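Local coordinates for metallo-carboxypeptidase (Pseudomonas aeruginosa, PDB 4A39), which probably acts as a zinc-dependent carboxypeptidase of the cytosolic M14 type, removing residues from the C-terminal ends of protein or peptide substrates, at residues S22-V27 with L38-D43; K55-A60 with E115-F120; C66-N71 with D103-H108; E124-E129 with M185-M190; L160-R165 with K211-L216. All blocks are in the same frame, centred on the assembly; numbering follows the deposited sequence.

Contact 1: residues S22-V27 with L38-D43; sequences SGNIQV and LAIRPD
This is the open end of a beta hairpin, where the antiparallel strands 26-29 and 36-39 part at the border of the N-terminal domain's sheet and an asparagine takes over the pairing. Q26 and A39 form the hydrogen-bonded pair: Q26 N reaches A39 O at 2.8 Å, and A39 N returns to Q26 O. V27 and L38 follow as the non-hydrogen-bonded pair, with V27 CG2 4.0 Å from L38 CD2. I25, just before the strand, lays its CG1 branch across L38 CB, and both touch L69 of the neighbouring strand, a fitting place for branched apolar groups. Beyond A39 the amide of N24 does the work of a strand. With CG anti to the backbone N (chi1 -178°), its OD1 accepts from R41 N at 2.8 Å and its ND2 donates to R41 O at 2.9 Å, each bond lying on a carbonyl lone pair. R41 then folds back, bent at chi2 and chi3, so that its guanidinium covers the same amide, planes 27° apart, with ND2 over its centre. R41 NE donates to P42 O at 2.9 Å, NH2 to H227 O, and NH1 to a water. The N24 amide, gripped at both ends and with ND2 also bonded to G228 O, is therefore fixed in rotation, and its flip state is settled by chemistry: only oxygen can face R41 N.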
# COMPACT_ATOMS: atom_id res chain seq x y z
N SER A 22 3.96 1.25 14.13
CA SER A 22 4.65 0.65 12.97
C SER A 22 6.14 0.42 13.18
O SER A 22 6.87 0.11 12.23
CB SER A 22 4.43 1.47 11.69
OG SER A 22 5.24 2.63 11.64
N GLY A 23 6.60 0.57 14.41
CA GLY A 23 8.01 0.35 14.68
C GLY A 23 8.40 -1.11 14.52
O GLY A 23 7.61 -2.01 14.82
N ASN A 24 9.60 -1.34 14.02
CA ASN A 24 10.11 -2.70 13.86
C ASN A 24 11.63 -2.74 13.77
O ASN A 24 12.23 -2.28 12.80
CB ASN A 24 9.54 -3.37 12.60
CG ASN A 24 10.02 -4.81 12.44
OD1 ASN A 24 11.19 -5.11 12.68
ND2 ASN A 24 9.12 -5.70 12.02
N ILE A 25 12.24 -3.31 14.80
CA ILE A 25 13.69 -3.49 14.85
C ILE A 25 14.09 -4.12 16.18
O ILE A 25 13.40 -3.98 17.18
CB ILE A 25 14.45 -2.14 14.71
CG1 ILE A 25 15.83 -2.39 14.08
CG2 ILE A 25 14.66 -1.48 16.06
CD1 ILE A 25 15.76 -2.79 12.62
N GLN A 26 15.22 -4.84 16.14
CA GLN A 26 15.80 -5.47 17.32
C GLN A 26 17.23 -4.94 17.33
O GLN A 26 17.94 -5.05 16.34
CB GLN A 26 15.82 -7.00 17.19
CG GLN A 26 14.43 -7.66 17.23
CD GLN A 26 13.84 -7.73 18.64
OE1 GLN A 26 13.92 -6.78 19.40
NE2 GLN A 26 13.23 -8.87 18.96
N VAL A 27 17.65 -4.34 18.45
CA VAL A 27 19.00 -3.80 18.53
C VAL A 27 19.99 -4.87 18.97
O VAL A 27 19.78 -5.53 19.98
CB VAL A 27 19.08 -2.63 19.54
CG1 VAL A 27 20.51 -2.13 19.67
CG2 VAL A 27 18.17 -1.50 19.07
N LEU A 38 21.79 -4.38 13.64
CA LEU A 38 20.37 -4.48 13.96
C LEU A 38 19.75 -5.66 13.22
O LEU A 38 20.31 -6.16 12.25
CB LEU A 38 19.64 -3.21 13.51
CG LEU A 38 20.19 -1.87 13.98
CD1 LEU A 38 19.58 -0.75 13.14
CD2 LEU A 38 19.89 -1.67 15.46
N ALA A 39 18.59 -6.10 13.69
CA ALA A 39 17.87 -7.20 13.05
C ALA A 39 16.40 -6.83 12.88
O ALA A 39 15.83 -6.10 13.69
CB ALA A 39 17.98 -8.47 13.89
N ILE A 40 15.80 -7.31 11.80
CA ILE A 40 14.39 -7.04 11.53
C ILE A 40 13.58 -8.07 12.32
O ILE A 40 13.98 -9.23 12.45
CB ILE A 40 14.09 -7.16 10.01
CG1 ILE A 40 15.02 -6.22 9.23
CG2 ILE A 40 12.63 -6.79 9.73
CD1 ILE A 40 14.90 -6.36 7.72
N ARG A 41 12.46 -7.63 12.87
CA ARG A 41 11.60 -8.50 13.67
C ARG A 41 10.51 -9.18 12.84
O ARG A 41 9.82 -8.53 12.05
CB ARG A 41 10.94 -7.69 14.79
CG ARG A 41 10.17 -8.52 15.81
CD ARG A 41 8.95 -7.75 16.31
NE ARG A 41 7.86 -7.78 15.33
CZ ARG A 41 7.19 -6.72 14.92
NH1 ARG A 41 7.48 -5.51 15.39
NH2 ARG A 41 6.22 -6.86 14.02
N PRO A 42 10.34 -10.50 13.01
CA PRO A 42 9.30 -11.21 12.25
C PRO A 42 7.90 -10.76 12.68
O PRO A 42 7.73 -10.21 13.77
CB PRO A 42 9.55 -12.67 12.62
CG PRO A 42 11.04 -12.71 12.88
CD PRO A 42 11.23 -11.45 13.69
N ASP A 43 6.91 -10.98 11.82
CA ASP A 43 5.53 -10.61 12.13
C ASP A 43 5.04 -11.20 13.46
O ASP A 43 5.54 -12.23 13.92
CB ASP A 43 4.61 -11.09 11.00
CG ASP A 43 4.65 -10.17 9.78
OD1 ASP A 43 5.46 -9.22 9.78
OD2 ASP A 43 3.86 -10.40 8.84
O HOH W 1 9.73 -3.98 17.09

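Contact 2: residues K55-A60 with E115-F120; sequences KVEGMA and ESEVRF
K55 opens the contact opposite R119 in a non-hydrogen-bonded antiparallel pair. Its chain, extended beyond CG, runs alongside R119, with K55 CD 3.7 Å above the R119 guanidinium plane, over its centre. The two cationic ends lie unusually close, K55 NZ 2.9 Å from R119 NH2, a repulsion probably eased by nearby carboxylates and by F20, on which K55 makes a cation-pi contact. V56 N donates to V118 O at 2.8 Å and V56 O accepts from V118 N at 3.1 Å; V56 CG2 meets the edge of the F120 ring, so a beta-branched apolar residue suits this buried face. E57, partly exposed, forms a salt bridge with R17 through OE2. G58 adopts positive phi (73°), readily tolerated by glycine, and turns the chain so that M59 N can bond S116 O at 3.0 Å. M59 folds at chi3, bringing CE against V118 CG1 at a tight 3.4 Å. The pair joins strands 53-57 and 118-121 of the beta-sandwich-like N-terminal domain of cytosolic carboxypeptidases.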
# COMPACT_ATOMS: atom_id res chain seq x y z
N LYS A 55 14.04 4.54 15.39
CA LYS A 55 14.54 5.88 15.67
C LYS A 55 15.90 5.80 16.36
O LYS A 55 16.13 4.92 17.19
CB LYS A 55 13.57 6.65 16.57
CG LYS A 55 12.22 6.96 15.94
CD LYS A 55 11.39 7.87 16.84
CE LYS A 55 9.99 8.08 16.29
NZ LYS A 55 9.19 8.98 17.17
N VAL A 56 16.79 6.72 16.00
CA VAL A 56 18.12 6.78 16.61
C VAL A 56 18.21 8.12 17.32
O VAL A 56 17.84 9.15 16.76
CB VAL A 56 19.24 6.70 15.55
CG1 VAL A 56 20.60 6.58 16.24
CG2 VAL A 56 19.02 5.50 14.64
N GLU A 57 18.68 8.12 18.56
CA GLU A 57 18.81 9.37 19.31
C GLU A 57 20.19 9.44 19.94
O GLU A 57 20.85 8.41 20.13
CB GLU A 57 17.72 9.46 20.38
CG GLU A 57 16.31 9.31 19.83
CD GLU A 57 15.24 9.24 20.91
OE1 GLU A 57 15.55 8.87 22.06
OE2 GLU A 57 14.07 9.54 20.59
N GLY A 58 20.64 10.65 20.25
CA GLY A 58 21.94 10.84 20.87
C GLY A 58 23.14 10.64 19.97
O GLY A 58 24.23 10.30 20.44
N MET A 59 22.97 10.84 18.66
CA MET A 59 24.08 10.66 17.73
C MET A 59 25.06 11.83 17.81
O MET A 59 24.66 12.98 17.97
CB MET A 59 23.57 10.53 16.30
CG MET A 59 22.61 9.38 16.07
SD MET A 59 22.17 9.21 14.33
CE MET A 59 21.09 10.62 14.14
N ALA A 60 26.35 11.52 17.70
CA ALA A 60 27.39 12.54 17.75
C ALA A 60 27.46 13.30 16.43
O ALA A 60 27.15 12.75 15.38
CB ALA A 60 28.74 11.90 18.07
N GLU A 115 21.72 16.29 12.43
CA GLU A 115 21.04 16.50 13.71
C GLU A 115 21.29 15.27 14.56
O GLU A 115 21.73 14.25 14.05
CB GLU A 115 19.53 16.71 13.48
CG GLU A 115 19.22 17.94 12.63
CD GLU A 115 17.74 18.21 12.42
OE1 GLU A 115 16.91 17.35 12.79
OE2 GLU A 115 17.41 19.28 11.87
N SER A 116 21.04 15.38 15.87
CA SER A 116 21.29 14.29 16.81
C SER A 116 20.30 13.12 16.76
O SER A 116 20.55 12.06 17.33
CB SER A 116 21.38 14.82 18.24
OG SER A 116 20.12 15.29 18.67
N GLU A 117 19.17 13.30 16.08
CA GLU A 117 18.22 12.21 15.98
C GLU A 117 17.68 12.04 14.57
O GLU A 117 17.48 13.01 13.84
CB GLU A 117 17.08 12.38 16.99
CG GLU A 117 16.07 13.47 16.69
CD GLU A 117 14.88 13.40 17.64
OE1 GLU A 117 15.11 13.40 18.87
OE2 GLU A 117 13.73 13.35 17.16
N VAL A 118 17.45 10.79 14.18
CA VAL A 118 16.94 10.49 12.86
C VAL A 118 16.16 9.18 12.88
O VAL A 118 16.38 8.33 13.74
CB VAL A 118 18.11 10.37 11.84
CG1 VAL A 118 18.88 9.08 12.08
CG2 VAL A 118 17.57 10.43 10.43
N ARG A 119 15.23 9.03 11.95
CA ARG A 119 14.44 7.81 11.84
C ARG A 119 14.72 7.14 10.50
O ARG A 119 15.00 7.82 9.52
CB ARG A 119 12.93 8.11 11.92
CG ARG A 119 12.45 8.81 13.19
CD ARG A 119 12.19 10.30 12.97
NE ARG A 119 11.74 10.94 14.20
CZ ARG A 119 10.52 10.82 14.70
NH1 ARG A 119 9.60 10.10 14.06
NH2 ARG A 119 10.22 11.40 15.86
N PHE A 120 14.68 5.81 10.47
CA PHE A 120 14.88 5.05 9.24
C PHE A 120 13.68 4.13 9.08
O PHE A 120 13.13 3.63 10.07
CB PHE A 120 16.15 4.19 9.28
CG PHE A 120 17.42 4.98 9.26
CD1 PHE A 120 18.01 5.32 8.05
CD2 PHE A 120 18.05 5.35 10.45
CE1 PHE A 120 19.21 6.02 8.02
CE2 PHE A 120 19.25 6.05 10.42
CZ PHE A 120 19.83 6.39 9.21

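Contact 3: residues C66-N71 with D103-H108; sequences CFTLVN and DADGLH
Strands 66-69 and 106-108 run antiparallel, 4.6 Å apart at their axes' closest approach, with L69 and L107 as the hydrogen-bonded pair and T68 and H108 as the non-hydrogen-bonded one. L69 N donates to L107 O at 2.8 Å; the return bond from L107 N to L69 O is longer, 3.3 Å, and its donor stands above the carbonyl plane, a sign that the strands are parting. G106 sits here with phi 124°, and a side chain on it would run into L69 O, so glycine suits the place. It also ends the type I turn that starts at D103. On the buried face L69 CD1 meets L107 CD2 at 3.8 Å, two leucines lying side by side and pointing the same way. On the other face T68 lies alongside the H108 ring, and its methyl CG2 is 3.7 Å from D105 OD2. D105 has CG anti to its backbone N (chi1 -173°), which carries the carboxylate back to the ring: H108 NE2 donates to D105 OD2 at 3.1 Å, almost straight at 175° and in the ring plane, using the anti lone pair. OD2 also forms a salt bridge with R37 of strand 36-39, beyond strand 65-69. The bond fixes the rotation of the imidazole and requires a proton on NE2, while the carboxylate would be expected to raise the histidine's basicity, an effect that R37 probably tempers.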
# COMPACT_ATOMS: atom_id res chain seq x y z
N CYS A 66 27.27 3.89 10.30
CA CYS A 66 27.10 2.79 9.36
C CYS A 66 26.21 1.72 9.98
O CYS A 66 26.56 1.12 10.99
CB CYS A 66 28.47 2.21 9.02
SG CYS A 66 29.57 3.49 8.42
N PHE A 67 25.06 1.50 9.34
CA PHE A 67 24.08 0.53 9.81
C PHE A 67 24.06 -0.76 9.00
O PHE A 67 24.34 -0.75 7.80
CB PHE A 67 22.68 1.15 9.75
CG PHE A 67 22.52 2.39 10.58
CD1 PHE A 67 22.92 3.63 10.09
CD2 PHE A 67 21.95 2.32 11.85
CE1 PHE A 67 22.76 4.79 10.85
CE2 PHE A 67 21.78 3.47 12.62
CZ PHE A 67 22.19 4.71 12.12
N THR A 68 23.71 -1.85 9.66
CA THR A 68 23.60 -3.15 9.01
C THR A 68 22.40 -3.92 9.56
O THR A 68 22.26 -4.08 10.77
CB THR A 68 24.84 -4.04 9.23
OG1 THR A 68 25.99 -3.44 8.61
CG2 THR A 68 24.61 -5.43 8.63
N LEU A 69 21.53 -4.37 8.66
CA LEU A 69 20.39 -5.19 9.06
C LEU A 69 20.94 -6.59 8.78
O LEU A 69 20.88 -7.08 7.65
CB LEU A 69 19.16 -4.88 8.19
CG LEU A 69 18.72 -3.41 8.23
CD1 LEU A 69 17.37 -3.27 7.53
CD2 LEU A 69 18.62 -2.94 9.68
N VAL A 70 21.51 -7.19 9.82
CA VAL A 70 22.16 -8.49 9.72
C VAL A 70 21.36 -9.69 9.23
O VAL A 70 21.95 -10.63 8.69
CB VAL A 70 22.80 -8.88 11.08
CG1 VAL A 70 23.69 -7.76 11.58
CG2 VAL A 70 21.72 -9.22 12.09
N ASN A 71 20.04 -9.66 9.39
CA ASN A 71 19.24 -10.80 8.95
C ASN A 71 18.42 -10.54 7.69
O ASN A 71 17.46 -11.25 7.40
CB ASN A 71 18.33 -11.27 10.10
CG ASN A 71 17.30 -10.22 10.51
OD1 ASN A 71 17.44 -9.04 10.19
ND2 ASN A 71 16.28 -10.66 11.25
N ASP A 103 24.80 -7.36 0.59
CA ASP A 103 25.71 -8.49 0.40
C ASP A 103 25.36 -9.60 1.40
O ASP A 103 24.33 -9.54 2.06
CB ASP A 103 27.18 -8.07 0.54
CG ASP A 103 27.48 -7.41 1.87
OD1 ASP A 103 26.86 -7.79 2.88
OD2 ASP A 103 28.36 -6.52 1.91
N ALA A 104 26.22 -10.61 1.50
CA ALA A 104 25.96 -11.73 2.40
C ALA A 104 25.82 -11.33 3.86
O ALA A 104 25.22 -12.06 4.65
CB ALA A 104 27.05 -12.78 2.25
N ASP A 105 26.36 -10.17 4.22
CA ASP A 105 26.30 -9.70 5.60
C ASP A 105 24.99 -8.99 5.92
O ASP A 105 24.67 -8.74 7.09
CB ASP A 105 27.49 -8.78 5.89
CG ASP A 105 27.58 -8.39 7.36
OD1 ASP A 105 27.50 -9.30 8.22
OD2 ASP A 105 27.74 -7.19 7.66
N GLY A 106 24.23 -8.66 4.88
CA GLY A 106 22.95 -8.00 5.08
C GLY A 106 22.80 -6.68 4.34
O GLY A 106 23.61 -6.36 3.47
N LEU A 107 21.77 -5.92 4.69
CA LEU A 107 21.55 -4.61 4.08
C LEU A 107 22.36 -3.60 4.87
O LEU A 107 22.30 -3.58 6.10
CB LEU A 107 20.07 -4.20 4.14
CG LEU A 107 19.75 -2.83 3.53
CD1 LEU A 107 19.82 -2.92 2.01
CD2 LEU A 107 18.37 -2.36 3.96
N HIS A 108 23.11 -2.76 4.16
CA HIS A 108 23.92 -1.73 4.80
C HIS A 108 23.53 -0.36 4.28
O HIS A 108 23.20 -0.20 3.10
CB HIS A 108 25.41 -1.94 4.49
CG HIS A 108 25.90 -3.33 4.74
ND1 HIS A 108 25.98 -4.29 3.75
CD2 HIS A 108 26.33 -3.93 5.88
CE1 HIS A 108 26.43 -5.42 4.27
NE2 HIS A 108 26.65 -5.23 5.56

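Contact 4: residues E124-E129 with M185-M190; sequences EPYSRE and MAEWFM
Ionic and hydrogen bonds hold the two ends of this contact. R128 approaches E187 end-on, NH1 and NH2 both donating to the single oxygen OE1, at 3.1 and 2.8 Å; arginine suits the place because NH2 has a second N-H, spent on Y126 O. OE1 also accepts from N219 and OE2 from H131, so the buried carboxylate is well satisfied and probably stays ionised. At the other end W188 NE1 donates to E124 O at 2.9 Å, from above the carbonyl plane. Aromatic contacts fill the middle. Y126, with CG anti to its backbone N (chi1 -157°), projects between E187 and W188. Its edge points at the indole face in a T-shaped pair, planes 76° apart, with CD2 3.5 Å above the indole plane. Its own face receives E187 CG in a CH-pi contact, 3.4 Å from the ring centroid, and the carboxylate beyond lies nearly parallel to the ring. The hydroxyl pairs with E191, one turn further along the helix, so a tyrosine both packs and bonds here. Apolar packing is minor: E124 lays its CG against W188 CZ2 at 3.8 Å while its carboxylate turns to G366 N. The residues leading into helix 128-138, where S127 is the N-cap, are thus clamped on helix 185-196, which follows directly on the zinc ligands H180 and E183 of the M14 carboxypeptidase site.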
# COMPACT_ATOMS: atom_id res chain seq x y z
N GLU A 124 8.20 5.47 3.55
CA GLU A 124 7.61 6.56 4.34
C GLU A 124 6.38 5.98 5.05
O GLU A 124 5.39 5.66 4.40
CB GLU A 124 7.23 7.71 3.42
CG GLU A 124 6.75 8.96 4.13
CD GLU A 124 6.63 10.17 3.22
OE1 GLU A 124 6.90 10.04 2.00
OE2 GLU A 124 6.26 11.25 3.72
N PRO A 125 6.42 5.86 6.39
CA PRO A 125 5.31 5.30 7.18
C PRO A 125 3.99 6.07 7.21
O PRO A 125 3.98 7.30 7.16
CB PRO A 125 5.90 5.18 8.59
CG PRO A 125 7.39 5.18 8.36
CD PRO A 125 7.55 6.20 7.27
N TYR A 126 2.90 5.32 7.32
CA TYR A 126 1.56 5.89 7.42
C TYR A 126 1.04 5.40 8.77
O TYR A 126 0.66 4.24 8.91
CB TYR A 126 0.65 5.40 6.29
CG TYR A 126 -0.50 6.34 6.03
CD1 TYR A 126 -1.57 6.42 6.92
CD2 TYR A 126 -0.47 7.21 4.94
CE1 TYR A 126 -2.58 7.37 6.74
CE2 TYR A 126 -1.47 8.16 4.75
CZ TYR A 126 -2.52 8.24 5.65
OH TYR A 126 -3.49 9.20 5.47
N SER A 127 1.04 6.28 9.77
CA SER A 127 0.60 5.92 11.11
C SER A 127 -0.92 5.83 11.23
O SER A 127 -1.65 6.32 10.37
CB SER A 127 1.11 6.94 12.13
OG SER A 127 0.44 8.18 11.99
N ARG A 128 -1.39 5.21 12.31
CA ARG A 128 -2.82 5.11 12.52
C ARG A 128 -3.34 6.48 12.94
O ARG A 128 -4.53 6.77 12.80
CB ARG A 128 -3.15 4.06 13.59
CG ARG A 128 -2.65 2.65 13.30
CD ARG A 128 -3.20 2.12 11.98
NE ARG A 128 -2.39 2.56 10.84
CZ ARG A 128 -2.88 2.79 9.62
NH1 ARG A 128 -4.17 2.62 9.37
NH2 ARG A 128 -2.06 3.17 8.65
N GLU A 129 -2.45 7.31 13.48
CA GLU A 129 -2.86 8.66 13.88
C GLU A 129 -3.15 9.43 12.61
O GLU A 129 -4.12 10.18 12.55
CB GLU A 129 -1.77 9.35 14.71
CG GLU A 129 -1.58 8.71 16.09
CD GLU A 129 -0.76 9.54 17.06
OE1 GLU A 129 0.30 10.06 16.67
OE2 GLU A 129 -1.19 9.67 18.23
N MET A 185 2.84 2.47 1.16
CA MET A 185 2.54 3.31 0.01
C MET A 185 1.05 3.21 -0.31
O MET A 185 0.47 4.13 -0.87
CB MET A 185 3.36 2.86 -1.21
CG MET A 185 3.24 1.37 -1.55
SD MET A 185 4.34 0.31 -0.58
CE MET A 185 5.91 0.60 -1.43
N ALA A 186 0.44 2.09 0.07
CA ALA A 186 -0.97 1.86 -0.21
C ALA A 186 -1.92 2.89 0.42
O ALA A 186 -2.76 3.46 -0.27
CB ALA A 186 -1.37 0.45 0.22
N GLU A 187 -1.79 3.14 1.72
CA GLU A 187 -2.69 4.13 2.31
C GLU A 187 -2.32 5.55 1.85
O GLU A 187 -3.18 6.43 1.81
CB GLU A 187 -2.74 4.03 3.84
CG GLU A 187 -3.69 5.06 4.46
CD GLU A 187 -4.36 4.60 5.75
OE1 GLU A 187 -3.76 3.81 6.51
OE2 GLU A 187 -5.49 5.07 6.02
N TRP A 188 -1.05 5.78 1.49
CA TRP A 188 -0.67 7.10 0.98
C TRP A 188 -1.48 7.33 -0.29
O TRP A 188 -1.99 8.43 -0.53
CB TRP A 188 0.83 7.17 0.68
CG TRP A 188 1.67 7.44 1.89
CD1 TRP A 188 2.49 6.56 2.54
CD2 TRP A 188 1.77 8.68 2.61
NE1 TRP A 188 3.10 7.17 3.61
CE2 TRP A 188 2.67 8.47 3.68
CE3 TRP A 188 1.19 9.94 2.45
CZ2 TRP A 188 3.01 9.48 4.58
CZ3 TRP A 188 1.52 10.95 3.35
CH2 TRP A 188 2.43 10.71 4.41
N PHE A 189 -1.60 6.29 -1.11
CA PHE A 189 -2.36 6.34 -2.36
C PHE A 189 -3.80 6.76 -2.03
O PHE A 189 -4.40 7.60 -2.71
CB PHE A 189 -2.33 4.94 -3.02
CG PHE A 189 -3.23 4.79 -4.23
CD1 PHE A 189 -4.61 4.61 -4.08
CD2 PHE A 189 -2.70 4.77 -5.51
CE1 PHE A 189 -5.43 4.39 -5.18
CE2 PHE A 189 -3.51 4.55 -6.63
CZ PHE A 189 -4.88 4.36 -6.46
N MET A 190 -4.36 6.18 -0.97
CA MET A 190 -5.73 6.49 -0.56
C MET A 190 -5.86 7.94 -0.10
O MET A 190 -6.88 8.59 -0.35
CB MET A 190 -6.18 5.55 0.56
CG MET A 190 -6.15 4.07 0.17
SD MET A 190 -7.23 3.66 -1.22
CE MET A 190 -8.83 3.65 -0.42

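Contact 5: residues L160-R165 with K211-L216; sequences LLRVRR and KADLYL
Two antiparallel strands, 157-163 and 212-217, pair here in the mixed central sheet of the alpha/beta carboxypeptidase fold. Its tight part is the backbone ladder and the apolar face: L161 and L216 exchange two bonds of 2.8 Å, and V163 N reaches L214 O at the same distance. V163 CB lies 3.9 Å from L214 CB, and L209 of helix 203-211 covers them, so branched aliphatic residues suit this side. On the other face R162 is partly exposed while Y215 is buried, stacked on W174. R162 CD packs 3.4 Å from Y215 CZ, and the chain bends at chi3 (71°) so that R162 NH1 donates to Y215 OH at 3.1 Å. Where strand 157-163 ends the pairing loosens, and a water links R165 N to D213 OD1. D213 suits this place, a buried carboxylate accepting from the water and S169 at OD1. R164, extended from CG to NE, lays its guanidinium perpendicular to the carboxylate, and R164 NH1 meets the syn lone pair of D213 OD2 at 2.6 Å.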
# COMPACT_ATOMS: atom_id res chain seq x y z
N LEU A 160 -15.36 1.79 6.16
CA LEU A 160 -15.75 1.67 4.76
C LEU A 160 -16.44 3.00 4.46
O LEU A 160 -17.52 3.28 4.98
CB LEU A 160 -16.74 0.52 4.54
CG LEU A 160 -17.42 0.46 3.17
CD1 LEU A 160 -16.38 0.49 2.06
CD2 LEU A 160 -18.28 -0.80 3.08
N LEU A 161 -15.81 3.82 3.63
CA LEU A 161 -16.36 5.12 3.28
C LEU A 161 -17.06 5.06 1.94
O LEU A 161 -16.63 4.33 1.05
CB LEU A 161 -15.25 6.17 3.22
CG LEU A 161 -14.30 6.26 4.41
CD1 LEU A 161 -13.19 7.26 4.11
CD2 LEU A 161 -15.08 6.67 5.66
N ARG A 162 -18.14 5.83 1.79
CA ARG A 162 -18.84 5.87 0.51
C ARG A 162 -18.99 7.30 0.05
O ARG A 162 -19.40 8.18 0.81
CB ARG A 162 -20.24 5.22 0.60
CG ARG A 162 -21.01 5.35 -0.73
CD ARG A 162 -22.18 4.38 -0.85
NE ARG A 162 -23.29 4.72 0.05
CZ ARG A 162 -24.43 4.04 0.11
NH1 ARG A 162 -24.61 2.98 -0.68
NH2 ARG A 162 -25.38 4.41 0.94
N VAL A 163 -18.62 7.54 -1.20
CA VAL A 163 -18.72 8.86 -1.80
C VAL A 163 -19.90 8.78 -2.76
O VAL A 163 -19.86 8.07 -3.76
CB VAL A 163 -17.43 9.22 -2.59
CG1 VAL A 163 -17.51 10.65 -3.08
CG2 VAL A 163 -16.21 9.02 -1.71
N ARG A 164 -20.97 9.50 -2.43
CA ARG A 164 -22.18 9.50 -3.25
C ARG A 164 -22.72 10.93 -3.31
O ARG A 164 -23.16 11.48 -2.30
CB ARG A 164 -23.23 8.57 -2.62
CG ARG A 164 -24.57 8.48 -3.35
CD ARG A 164 -25.44 7.38 -2.73
NE ARG A 164 -26.79 7.30 -3.29
CZ ARG A 164 -27.09 6.78 -4.48
NH1 ARG A 164 -26.14 6.27 -5.25
NH2 ARG A 164 -28.36 6.75 -4.89
N ARG A 165 -22.67 11.53 -4.49
CA ARG A 165 -23.13 12.90 -4.66
C ARG A 165 -24.40 13.03 -5.50
O ARG A 165 -24.95 14.12 -5.64
CB ARG A 165 -22.01 13.76 -5.26
CG ARG A 165 -20.86 13.97 -4.28
CD ARG A 165 -19.71 14.77 -4.88
NE ARG A 165 -18.67 15.01 -3.89
CZ ARG A 165 -17.49 15.57 -4.15
NH1 ARG A 165 -17.19 15.95 -5.38
NH2 ARG A 165 -16.62 15.74 -3.17
N LYS A 211 -22.35 9.35 -12.30
CA LYS A 211 -22.66 7.99 -12.69
C LYS A 211 -22.15 6.91 -11.73
O LYS A 211 -22.55 5.76 -11.83
CB LYS A 211 -22.09 7.73 -14.08
CG LYS A 211 -22.59 8.72 -15.12
CD LYS A 211 -21.89 8.57 -16.45
CE LYS A 211 -22.44 9.58 -17.45
NZ LYS A 211 -21.82 9.44 -18.79
N ALA A 212 -21.29 7.29 -10.79
CA ALA A 212 -20.76 6.29 -9.87
C ALA A 212 -20.52 6.79 -8.45
O ALA A 212 -20.34 7.98 -8.21
CB ALA A 212 -19.47 5.72 -10.43
N ASP A 213 -20.53 5.84 -7.52
CA ASP A 213 -20.25 6.11 -6.11
C ASP A 213 -18.94 5.39 -5.82
O ASP A 213 -18.64 4.36 -6.43
CB ASP A 213 -21.32 5.52 -5.19
CG ASP A 213 -22.67 6.20 -5.33
OD1 ASP A 213 -22.72 7.33 -5.84
OD2 ASP A 213 -23.67 5.59 -4.90
N LEU A 214 -18.16 5.93 -4.89
CA LEU A 214 -16.90 5.29 -4.53
C LEU A 214 -17.02 4.61 -3.17
O LEU A 214 -17.56 5.20 -2.23
CB LEU A 214 -15.76 6.31 -4.49
CG LEU A 214 -15.61 7.20 -5.72
CD1 LEU A 214 -14.43 8.14 -5.50
CD2 LEU A 214 -15.40 6.36 -6.97
N TYR A 215 -16.55 3.37 -3.10
CA TYR A 215 -16.56 2.59 -1.86
C TYR A 215 -15.07 2.44 -1.53
O TYR A 215 -14.34 1.73 -2.23
CB TYR A 215 -17.22 1.23 -2.09
CG TYR A 215 -18.72 1.32 -2.27
CD1 TYR A 215 -19.28 1.86 -3.43
CD2 TYR A 215 -19.59 0.88 -1.27
CE1 TYR A 215 -20.66 1.95 -3.60
CE2 TYR A 215 -20.98 0.98 -1.42
CZ TYR A 215 -21.50 1.51 -2.59
OH TYR A 215 -22.87 1.58 -2.76
N LEU A 216 -14.65 3.10 -0.46
CA LEU A 216 -13.24 3.12 -0.08
C LEU A 216 -12.89 2.56 1.29
O LEU A 216 -13.56 2.86 2.27
CB LEU A 216 -12.74 4.57 -0.13
CG LEU A 216 -13.15 5.44 -1.32
CD1 LEU A 216 -12.75 6.88 -1.06
CD2 LEU A 216 -12.51 4.91 -2.59
O HOH W 2 -22.41 9.83 -6.62

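Contacts 1, 2 and 3 belong to one mixed sheet in the N-terminal domain, with centres 13 to 19 Å apart. Contacts 1 and 3 touch, because strands 36-39 and 65-69 are neighbours. Contact 3 falls within the chain between the two segments of contact 2, and the F67 and F120 rings pack where they meet. Contact 4 follows in sequence and lies about 7 Å from the chain's centre; its segment 124-129 leads from strand 118-121 into helix 128-138 and packs on helix 185-196. Contact 5, about 20 Å from contact 4 between centres, alternates with it along the chain. Contact 4 lies between the two sheets, touching contact 1 (S22 on P125) and contact 5 (M190 on L216).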